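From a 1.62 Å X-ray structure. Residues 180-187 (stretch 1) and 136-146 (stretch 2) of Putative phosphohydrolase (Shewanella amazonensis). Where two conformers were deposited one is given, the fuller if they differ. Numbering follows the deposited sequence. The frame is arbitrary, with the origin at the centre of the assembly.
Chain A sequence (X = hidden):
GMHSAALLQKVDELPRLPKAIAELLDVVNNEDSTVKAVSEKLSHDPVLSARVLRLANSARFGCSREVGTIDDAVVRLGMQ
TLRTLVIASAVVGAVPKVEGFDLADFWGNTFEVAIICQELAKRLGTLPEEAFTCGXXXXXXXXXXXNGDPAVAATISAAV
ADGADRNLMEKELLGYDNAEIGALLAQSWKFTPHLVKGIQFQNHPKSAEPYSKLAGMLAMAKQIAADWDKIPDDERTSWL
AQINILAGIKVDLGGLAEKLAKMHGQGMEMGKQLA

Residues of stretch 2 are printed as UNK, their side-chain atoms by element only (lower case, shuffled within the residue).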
# COMPACT_ATOMS: atom_id res chain seq x y z
N GLU A 180 -4.76 11.16 4.61
CA GLU A 180 -5.23 12.18 3.67
C GLU A 180 -4.12 12.58 2.70
O GLU A 180 -4.34 12.68 1.46
CB GLU A 180 -5.73 13.39 4.41
CG GLU A 180 -7.04 13.12 5.09
CD GLU A 180 -7.54 14.30 5.88
OE1 GLU A 180 -6.73 15.10 6.43
OE2 GLU A 180 -8.79 14.42 5.93
N ILE A 181 -2.89 12.82 3.19
CA ILE A 181 -1.81 13.22 2.30
C ILE A 181 -1.34 12.04 1.45
O ILE A 181 -0.99 12.26 0.29
CB ILE A 181 -0.64 13.98 3.01
CG1 ILE A 181 0.12 14.80 1.96
CG2 ILE A 181 0.20 13.04 3.89
CD1 ILE A 181 1.20 15.73 2.59
N GLY A 182 -1.38 10.82 1.96
CA GLY A 182 -1.11 9.63 1.15
C GLY A 182 -2.15 9.48 0.04
O GLY A 182 -1.80 9.14 -1.11
N ALA A 183 -3.39 9.78 0.35
CA ALA A 183 -4.43 9.74 -0.66
C ALA A 183 -4.21 10.83 -1.72
O ALA A 183 -4.39 10.60 -2.94
CB ALA A 183 -5.83 9.92 -0.01
N LEU A 184 -3.86 12.01 -1.25
CA LEU A 184 -3.56 13.13 -2.16
C LEU A 184 -2.43 12.79 -3.08
O LEU A 184 -2.52 13.13 -4.28
CB LEU A 184 -3.20 14.37 -1.35
CG LEU A 184 -3.13 15.65 -2.13
CD1 LEU A 184 -4.54 16.12 -2.51
CD2 LEU A 184 -2.37 16.76 -1.37
N LEU A 185 -1.38 12.13 -2.59
CA LEU A 185 -0.25 11.68 -3.44
C LEU A 185 -0.79 10.70 -4.49
O LEU A 185 -0.46 10.83 -5.69
CB LEU A 185 0.86 11.02 -2.61
CG LEU A 185 2.09 10.60 -3.42
CD1 LEU A 185 2.78 11.84 -4.03
CD2 LEU A 185 3.02 9.74 -2.61
N ALA A 186 -1.54 9.71 -4.05
CA ALA A 186 -2.07 8.70 -4.99
C ALA A 186 -2.90 9.38 -6.05
O ALA A 186 -2.83 9.00 -7.22
CB ALA A 186 -2.87 7.64 -4.25
N GLN A 187 -3.70 10.35 -5.68
CA GLN A 187 -4.51 11.10 -6.62
C GLN A 187 -3.60 11.85 -7.61
O GLN A 187 -3.80 11.82 -8.85
CB GLN A 187 -5.41 12.05 -5.89
CG GLN A 187 -6.41 12.74 -6.79
CD GLN A 187 -7.30 13.62 -5.98
OE1 GLN A 187 -6.85 14.69 -5.53
NE2 GLN A 187 -8.52 13.13 -5.67
N UNK A 136 0.09 -1.30 -1.30
CA UNK A 136 1.39 -0.71 -1.68
C UNK A 136 1.42 0.76 -1.39
O UNK A 136 2.41 1.27 -0.92
c UNK A 136 3.04 -3.07 -2.49
c UNK A 136 1.93 -2.42 -3.39
c UNK A 136 1.71 -0.94 -3.16
c UNK A 136 2.90 -0.05 -3.64
N UNK A 137 0.30 1.44 -1.61
CA UNK A 137 0.22 2.91 -1.51
C UNK A 137 -0.13 3.41 -0.10
O UNK A 137 -0.01 4.60 0.18
c UNK A 137 0.70 4.02 -4.36
c UNK A 137 -0.57 3.24 -3.93
c UNK A 137 -0.84 3.44 -2.46
c UNK A 137 -1.82 3.60 -4.81
N UNK A 138 -0.60 2.50 0.77
CA UNK A 138 -1.36 3.00 1.91
C UNK A 138 -0.59 3.82 2.93
O UNK A 138 -1.19 4.67 3.63
c UNK A 138 -1.22 1.24 5.04
n UNK A 138 -0.27 0.38 5.48
c UNK A 138 0.26 -0.25 4.44
n UNK A 138 -0.29 0.22 3.34
c UNK A 138 -1.23 1.17 3.67
c UNK A 138 -2.07 1.84 2.66
N UNK A 139 0.71 3.56 3.07
CA UNK A 139 1.48 4.16 4.16
C UNK A 139 2.45 5.22 3.69
O UNK A 139 3.26 5.76 4.44
o UNK A 139 2.56 3.56 6.24
c UNK A 139 2.24 3.06 4.94
N UNK A 140 2.40 5.59 2.41
CA UNK A 140 3.37 6.55 1.92
C UNK A 140 3.21 7.94 2.57
O UNK A 140 4.18 8.68 2.68
c UNK A 140 3.52 5.11 -1.69
c UNK A 140 4.35 7.70 -0.10
c UNK A 140 3.36 6.64 0.42
c UNK A 140 3.70 5.25 -0.14
N UNK A 141 2.00 8.29 2.99
CA UNK A 141 1.77 9.57 3.65
C UNK A 141 2.60 9.72 4.92
O UNK A 141 3.00 10.83 5.22
N UNK A 142 2.84 8.63 5.63
CA UNK A 142 3.74 8.63 6.81
C UNK A 142 5.10 9.25 6.40
O UNK A 142 5.63 10.20 7.02
c UNK A 142 4.47 6.99 8.68
c UNK A 142 3.92 7.17 7.28
o UNK A 142 3.88 4.64 8.46
c UNK A 142 4.37 5.54 9.18
o UNK A 142 4.78 5.31 10.34
N UNK A 143 5.65 8.71 5.33
CA UNK A 143 6.94 9.17 4.79
C UNK A 143 6.91 10.63 4.34
O UNK A 143 7.84 11.40 4.57
c UNK A 143 7.40 8.24 3.66
c UNK A 143 7.49 6.77 4.08
c UNK A 143 8.45 6.53 5.32
c UNK A 143 7.92 5.94 2.90
N UNK A 144 5.81 11.03 3.69
CA UNK A 144 5.73 12.37 3.17
C UNK A 144 5.76 13.37 4.36
O UNK A 144 6.34 14.44 4.19
c UNK A 144 4.26 11.85 1.08
c UNK A 144 2.89 12.20 0.50
c UNK A 144 4.39 12.56 2.41
c UNK A 144 5.34 12.33 0.08
N UNK A 145 5.07 13.06 5.44
CA UNK A 145 5.05 13.97 6.61
C UNK A 145 6.44 14.12 7.23
O UNK A 145 6.89 15.24 7.56
c UNK A 145 2.59 13.81 7.02
c UNK A 145 4.00 13.59 7.61
c UNK A 145 4.19 14.40 8.96
c UNK A 145 1.54 13.34 7.87
N UNK A 146 7.14 13.02 7.39
CA UNK A 146 8.52 13.09 7.92
C UNK A 146 9.41 13.93 7.04
O UNK A 146 10.19 14.77 7.52
c UNK A 146 8.31 10.94 9.17
c UNK A 146 10.65 11.73 8.47
c UNK A 146 9.10 11.68 8.11
O HOH W 1 0.09 7.02 -1.49

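Position 136 carries four side-chain carbons, forked at the first, with one arm two carbons long. They lie out of reach of stretch 1. The fork at CB identifies Ile 136.

Position 137 also has four carbons, but the fork is at the second. Its CA-to-CB bond points toward stretch 1, and one terminal carbon lies near Ala 186 CB. This is Leu 137, and its CD1 is 4.2 Å from Ala 186 CB.

Position 138 has one carbon and then a five-membered ring of three carbons and two nitrogens. That ring is an imidazole. CB points away from stretch 1. The residue is His 138, and its ND1 is hydrogen-bonded to a residue just outside one of the two stretches.

Position 139 has one carbon and one oxygen. Its CA-to-CB bond points away, and the side chain touches nothing on stretch 1. Such a short hydroxyl side chain is Ser 139.

Position 140 has four carbons, forked at the first, with one arm two carbons long. CB points sideways, yet the short arm meets a methyl of Leu 185. This is Ile 140, with CG2 3.5 Å from Leu 185 CD2. A type I turn runs from Leu 137 to Ile 140, with a weak hydrogen bond from Ile 140 N to Leu 137 O.

Position 141 has no side-chain atoms. Its CA is 3.8 Å from Gly 182 N. A CB here would lie 2.8 Å from Gly 182 N, a clash, and 3.3 Å from Ile 181 CG2. The residue is Gly 141.

Position 142 has three carbons, the third carrying two oxygens. Its CA-to-CB bond points away from stretch 1, and the side chain makes no contact there. A carboxylate at that length is Glu 142. Two conformers were deposited.

Position 143 has four carbons forked at the second and lies out of reach of stretch 1. It is Leu 143.

Position 144 has the same four-carbon pattern, forked at the second, but its CA-to-CB bond points toward stretch 1. It packs against Ile 181 and Leu 185. This is Leu 144, whose CD1 is 3.9 Å from Leu 185 CB and 4.1 Å from Ile 181 CG1.

Position 145 has four carbons, forked at the first, with one arm two carbons long. CB points sideways, but the end of the chain comes nearer to Ile 181. This is Ile 145, with CG1 4.0 Å from Ile 181 CG2.

Position 146 has three carbons, one bearing the other two. It is out of reach of stretch 1 and touches a crystal neighbour. It is Val 146.

The two helices cross steeply, at 102°, with axes 7.7 Å apart at closest approach. Gly 182 and Gly 141 face each other there, their CA atoms 3.8 Å apart. With no side chain on either, the backbones can meet directly. Apolar side chains pack around this point. No direct hydrogen bond joins the stretches. Water 1 bridges them instead, donating to Leu 137 O and Gly 182 O, each 2.9 Å from the water O.

Stretch 2 (136-146) ILHSIGELLIV
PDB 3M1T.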